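Local coordinates for putative fructosamine-3-kinase (Thermobifida fusca YX, PDB 3F7W), which probably acts as a kinase of the fructosamine kinase family, which shares the protein-kinase-like fold, though its substrate is not established, at residues A[199-204]-A[208-213]; A[236-241]-A[249-254]. All coordinates share one frame; numbering follows the deposited sequence. Where two conformers were deposited one is given.

Contact 1. Residues A[199-204]-A[208-213]; sequences NVLWQD and VVIDPA
Leu-201 lays its CD1 methyl against Ile-210, 3.9 Å from Ile-210 CG2, the two side chains crossing at about a right angle. With Ile-210 CG1 between backbone N and carbonyl carbon (chi1 59°), CG2 lies beside the backbone N and meets the leucine, while CG1 sits 3.7 Å from Asn-199 CA. Beneath them the backbones pair antiparallel: Leu-201 N to Val-208 O spans 2.7 Å and is nearly straight (175° at the hydrogen), answered by Val-208 N to Leu-201 O at 2.8 Å. Leu-201 and Val-208 share one face of this beta hairpin, while Val-200 and Val-209 point to the other, where Phe-105 of helix 99-114 receives both. In protein-kinase-like folds such a hairpin follows the catalytic loop, and Asn-199 and Asp-211 probably correspond to the metal-binding asparagine and aspartate of relatives. Consistent with that, Asn-199 OD1 and Asp-211 OD2, both acceptors, face each other at 3.1 Å, amide and carboxylate planes 83° apart. With an alanine in place of Asn-199 both amide atoms are gone, and Asp-194 O would probably lose its ND2 donor and Asp-211 the oxygen facing it. Asp-211 OD1 is salt-bridged to Lys-45 NZ, and Ile-210 N bonds Asn-199 O at 2.9 Å.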
# COMPACT_ATOMS: atom_id res chain seq x y z
N ASN A 199 -1.75 7.02 4.32
CA ASN A 199 -1.01 6.98 3.05
C ASN A 199 -1.71 7.76 1.94
O ASN A 199 -1.36 7.63 0.77
CB ASN A 199 -0.73 5.53 2.66
CG ASN A 199 0.39 4.90 3.47
OD1 ASN A 199 1.25 5.60 4.03
ND2 ASN A 199 0.38 3.55 3.56
N VAL A 200 -2.72 8.53 2.31
CA VAL A 200 -3.45 9.46 1.43
C VAL A 200 -3.18 10.88 1.92
O VAL A 200 -3.55 11.26 3.05
CB VAL A 200 -4.97 9.14 1.40
CG1 VAL A 200 -5.73 10.09 0.47
CG2 VAL A 200 -5.15 7.66 0.99
N LEU A 201 -2.49 11.64 1.09
CA LEU A 201 -2.17 13.03 1.36
C LEU A 201 -3.06 13.91 0.50
O LEU A 201 -2.93 13.96 -0.73
CB LEU A 201 -0.70 13.33 1.06
CG LEU A 201 0.32 12.47 1.81
CD1 LEU A 201 1.71 13.04 1.59
CD2 LEU A 201 0.00 12.39 3.29
N TRP A 202 -3.98 14.59 1.16
CA TRP A 202 -4.96 15.39 0.46
C TRP A 202 -4.34 16.65 -0.17
O TRP A 202 -3.40 17.26 0.38
CB TRP A 202 -6.12 15.72 1.40
CG TRP A 202 -6.90 14.53 1.77
CD1 TRP A 202 -6.64 13.65 2.78
CD2 TRP A 202 -8.08 14.05 1.13
NE1 TRP A 202 -7.59 12.67 2.82
CE2 TRP A 202 -8.49 12.89 1.81
CE3 TRP A 202 -8.84 14.51 0.05
CZ2 TRP A 202 -9.62 12.17 1.45
CZ3 TRP A 202 -9.97 13.78 -0.32
CH2 TRP A 202 -10.35 12.62 0.39
N GLN A 203 -4.88 16.98 -1.33
CA GLN A 203 -4.52 18.16 -2.12
C GLN A 203 -5.82 18.90 -2.43
O GLN A 203 -6.90 18.42 -2.12
CB GLN A 203 -3.85 17.70 -3.41
CG GLN A 203 -2.54 16.92 -3.18
CD GLN A 203 -1.43 17.81 -2.70
OE1 GLN A 203 -0.59 18.23 -3.49
NE2 GLN A 203 -1.40 18.11 -1.40
N ASP A 204 -5.70 20.09 -3.02
CA ASP A 204 -6.89 20.84 -3.42
C ASP A 204 -7.68 20.15 -4.52
O ASP A 204 -8.89 20.31 -4.61
CB ASP A 204 -6.49 22.24 -3.91
CG ASP A 204 -5.90 23.10 -2.80
OD1 ASP A 204 -6.37 23.02 -1.64
OD2 ASP A 204 -4.95 23.85 -3.10
N VAL A 208 -2.66 12.53 -3.11
CA VAL A 208 -1.44 11.81 -3.43
C VAL A 208 -1.32 10.58 -2.50
O VAL A 208 -1.58 10.67 -1.29
CB VAL A 208 -0.20 12.72 -3.30
CG1 VAL A 208 1.11 11.94 -3.41
CG2 VAL A 208 -0.28 13.87 -4.34
N VAL A 209 -0.91 9.46 -3.09
CA VAL A 209 -0.79 8.19 -2.35
C VAL A 209 0.68 7.91 -2.14
O VAL A 209 1.49 8.04 -3.06
CB VAL A 209 -1.52 7.01 -3.06
CG1 VAL A 209 -3.00 7.34 -3.25
CG2 VAL A 209 -0.88 6.65 -4.42
N ILE A 210 1.03 7.55 -0.91
CA ILE A 210 2.45 7.37 -0.54
C ILE A 210 2.67 5.99 0.07
O ILE A 210 1.70 5.27 0.40
CB ILE A 210 2.94 8.48 0.42
CG1 ILE A 210 2.10 8.50 1.70
CG2 ILE A 210 2.98 9.86 -0.28
CD1 ILE A 210 2.75 9.25 2.89
N ASP A 211 3.94 5.61 0.19
CA ASP A 211 4.32 4.39 0.85
C ASP A 211 3.63 3.12 0.26
O ASP A 211 3.11 2.29 0.99
CB ASP A 211 4.06 4.52 2.35
CG ASP A 211 4.83 5.68 2.98
OD1 ASP A 211 5.90 6.11 2.46
OD2 ASP A 211 4.33 6.16 4.01
N PRO A 212 3.70 2.94 -1.06
CA PRO A 212 3.02 1.79 -1.65
C PRO A 212 3.70 0.46 -1.37
O PRO A 212 4.92 0.39 -1.14
CB PRO A 212 3.13 2.07 -3.17
CG PRO A 212 4.42 2.77 -3.30
CD PRO A 212 4.41 3.72 -2.09
N ALA A 213 2.90 -0.61 -1.41
CA ALA A 213 3.38 -1.99 -1.46
C ALA A 213 2.78 -2.55 -2.77
O ALA A 213 1.92 -3.44 -2.80
CB ALA A 213 2.94 -2.78 -0.21

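Contact 2. Residues A[236-241]-A[249-254]; sequences RVRDAY and EGWRAR
Arg-238 reaches from its helix to Trp-251 at the beginning of the next, its CD 3.9 Å from Trp-251 CZ3. This is helix-to-helix packing in the helical lobe of the protein-kinase-like fold, between helices 234-244 and 251-270, and the 10.9 Å separating Arg-238 CA from Arg-252 CA means that long side chains must bridge the gap. The bend of the Arg-238 chain at chi3 (-62°) brings one guanidinium face beneath Trp-251 CH2, which lies 4.0 Å from Arg-238 NE. Guanidinium and indole planes are 62° apart, so the pair is an oblique packing and not a parallel stack. Trp-251 turns toward the arginine with CG between its backbone N and carbonyl carbon (chi1 66°), and Glu-220 of helix 219-229 touches its side chain as well.

Further out, charge and water fix the polar end. Arg-238 NE donates to water 1 at 2.9 Å, and Arg-238 NH2 is salt-bridged to Asp-235, which probably offsets the positive charge of Arg-252 nearby. The position of that second guanidinium is doubtful, because Arg-252 was deposited in two conformers; in the one given, its NH2 bonds the same water weakly.

Behind Trp-251 the chain turns through Gly-250, where a side chain would collide with the carbonyl oxygen of the residue before it, a backbone shape that calls for glycine. That carbonyl is gripped from across the turn: Arg-254 NH1 donates to Glu-249 O at 2.9 Å, with the oxygen at the edge of the guanidinium and in its plane.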
# COMPACT_ATOMS: atom_id res chain seq x y z
N ARG A 236 -17.88 9.61 -1.01
CA ARG A 236 -17.66 10.41 -2.22
C ARG A 236 -16.55 9.85 -3.10
O ARG A 236 -16.66 9.88 -4.32
CB ARG A 236 -17.34 11.85 -1.91
CG ARG A 236 -18.55 12.67 -1.52
CD ARG A 236 -18.20 14.14 -1.44
NE ARG A 236 -19.38 15.01 -1.28
CZ ARG A 236 -20.04 15.19 -0.15
NH1 ARG A 236 -19.69 14.56 0.97
NH2 ARG A 236 -21.08 16.02 -0.12
N VAL A 237 -15.48 9.36 -2.48
CA VAL A 237 -14.38 8.74 -3.23
C VAL A 237 -14.92 7.51 -3.93
O VAL A 237 -14.71 7.36 -5.11
CB VAL A 237 -13.18 8.36 -2.34
CG1 VAL A 237 -12.10 7.55 -3.15
CG2 VAL A 237 -12.58 9.64 -1.66
N ARG A 238 -15.60 6.63 -3.19
CA ARG A 238 -16.12 5.38 -3.77
C ARG A 238 -17.18 5.62 -4.82
O ARG A 238 -17.19 4.94 -5.83
CB ARG A 238 -16.69 4.45 -2.68
CG ARG A 238 -15.60 3.81 -1.84
CD ARG A 238 -16.11 2.63 -1.01
NE ARG A 238 -17.13 3.06 -0.05
CZ ARG A 238 -17.36 2.48 1.12
NH1 ARG A 238 -16.65 1.42 1.54
NH2 ARG A 238 -18.31 2.95 1.89
N ASP A 239 -18.08 6.58 -4.60
CA ASP A 239 -19.08 6.93 -5.60
C ASP A 239 -18.46 7.42 -6.91
O ASP A 239 -18.87 6.99 -7.99
CB ASP A 239 -20.04 8.02 -5.06
CG ASP A 239 -21.00 7.51 -4.01
OD1 ASP A 239 -21.06 6.29 -3.77
OD2 ASP A 239 -21.70 8.35 -3.40
N ALA A 240 -17.49 8.33 -6.81
CA ALA A 240 -16.77 8.83 -7.99
C ALA A 240 -15.99 7.69 -8.67
O ALA A 240 -16.06 7.53 -9.88
CB ALA A 240 -15.86 9.99 -7.61
N TYR A 241 -15.32 6.85 -7.89
CA TYR A 241 -14.67 5.63 -8.43
C TYR A 241 -15.63 4.75 -9.23
O TYR A 241 -15.36 4.35 -10.38
CB TYR A 241 -14.09 4.84 -7.25
CG TYR A 241 -13.30 3.63 -7.65
CD1 TYR A 241 -13.95 2.42 -7.96
CD2 TYR A 241 -11.92 3.68 -7.70
CE1 TYR A 241 -13.22 1.29 -8.32
CE2 TYR A 241 -11.17 2.54 -8.07
CZ TYR A 241 -11.84 1.35 -8.37
OH TYR A 241 -11.14 0.22 -8.72
N GLU A 249 -20.79 -6.51 -8.83
CA GLU A 249 -21.94 -6.63 -7.96
C GLU A 249 -21.55 -7.37 -6.68
O GLU A 249 -20.83 -8.37 -6.73
CB GLU A 249 -23.05 -7.40 -8.72
CG GLU A 249 -24.33 -7.54 -7.98
CD GLU A 249 -25.41 -8.23 -8.82
OE1 GLU A 249 -25.09 -8.83 -9.88
OE2 GLU A 249 -26.60 -8.18 -8.40
N GLY A 250 -22.03 -6.89 -5.54
CA GLY A 250 -21.78 -7.55 -4.25
C GLY A 250 -20.49 -7.14 -3.55
O GLY A 250 -20.12 -7.71 -2.51
N TRP A 251 -19.81 -6.13 -4.10
CA TRP A 251 -18.56 -5.65 -3.51
C TRP A 251 -18.66 -5.27 -2.04
O TRP A 251 -17.73 -5.54 -1.28
CB TRP A 251 -17.96 -4.50 -4.35
CG TRP A 251 -18.76 -3.24 -4.38
CD1 TRP A 251 -19.70 -2.92 -5.30
CD2 TRP A 251 -18.68 -2.13 -3.48
NE1 TRP A 251 -20.22 -1.69 -5.03
CE2 TRP A 251 -19.61 -1.18 -3.91
CE3 TRP A 251 -17.90 -1.85 -2.35
CZ2 TRP A 251 -19.81 0.03 -3.25
CZ3 TRP A 251 -18.07 -0.64 -1.71
CH2 TRP A 251 -19.04 0.29 -2.15
N ARG A 252 -19.76 -4.64 -1.61
CA ARG A 252 -19.86 -4.25 -0.20
C ARG A 252 -19.73 -5.44 0.73
O ARG A 252 -18.99 -5.39 1.72
CB ARG A 252 -21.15 -3.49 0.12
CG ARG A 252 -21.03 -2.00 -0.05
CD ARG A 252 -22.33 -1.27 0.32
NE ARG A 252 -22.55 -0.15 -0.58
CZ ARG A 252 -22.08 1.09 -0.41
NH1 ARG A 252 -21.37 1.42 0.66
NH2 ARG A 252 -22.35 2.01 -1.32
N ALA A 253 -20.42 -6.53 0.39
CA ALA A 253 -20.39 -7.75 1.20
C ALA A 253 -19.00 -8.39 1.26
O ALA A 253 -18.68 -9.09 2.24
CB ALA A 253 -21.41 -8.77 0.67
N ARG A 254 -18.20 -8.18 0.21
CA ARG A 254 -16.83 -8.70 0.15
C ARG A 254 -15.76 -7.85 0.85
O ARG A 254 -14.60 -8.26 0.91
CB ARG A 254 -16.42 -8.93 -1.30
CG ARG A 254 -17.19 -10.02 -2.01
CD ARG A 254 -16.60 -10.34 -3.39
NE ARG A 254 -16.65 -9.18 -4.28
CZ ARG A 254 -17.68 -8.87 -5.07
NH1 ARG A 254 -18.77 -9.63 -5.11
NH2 ARG A 254 -17.62 -7.79 -5.83
O HOH W 1 -19.70 3.99 -0.94

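How the contacts relate
Following the chain from the N terminus, contact 1 closes first, its segments 199-204 and 208-213 separated by three residues, two of them already in strand 206-209. Helix 219-229 follows, and then contact 2 closes a second loop, in which seven residues separate 236-241 from 249-254. The two are therefore in series, neither nested nor crossing, with centres 20 Å apart. They nevertheless meet at one point: Trp-202 CH2 packs 4.2 Å from Val-237 CG2. Both of these side chains also touch Ala-102, so helix 99-114 ties the hairpin of contact 1 to helix 234-244, while the neighbouring Arg-238 of that helix carries contact 2 on to helix 251-270.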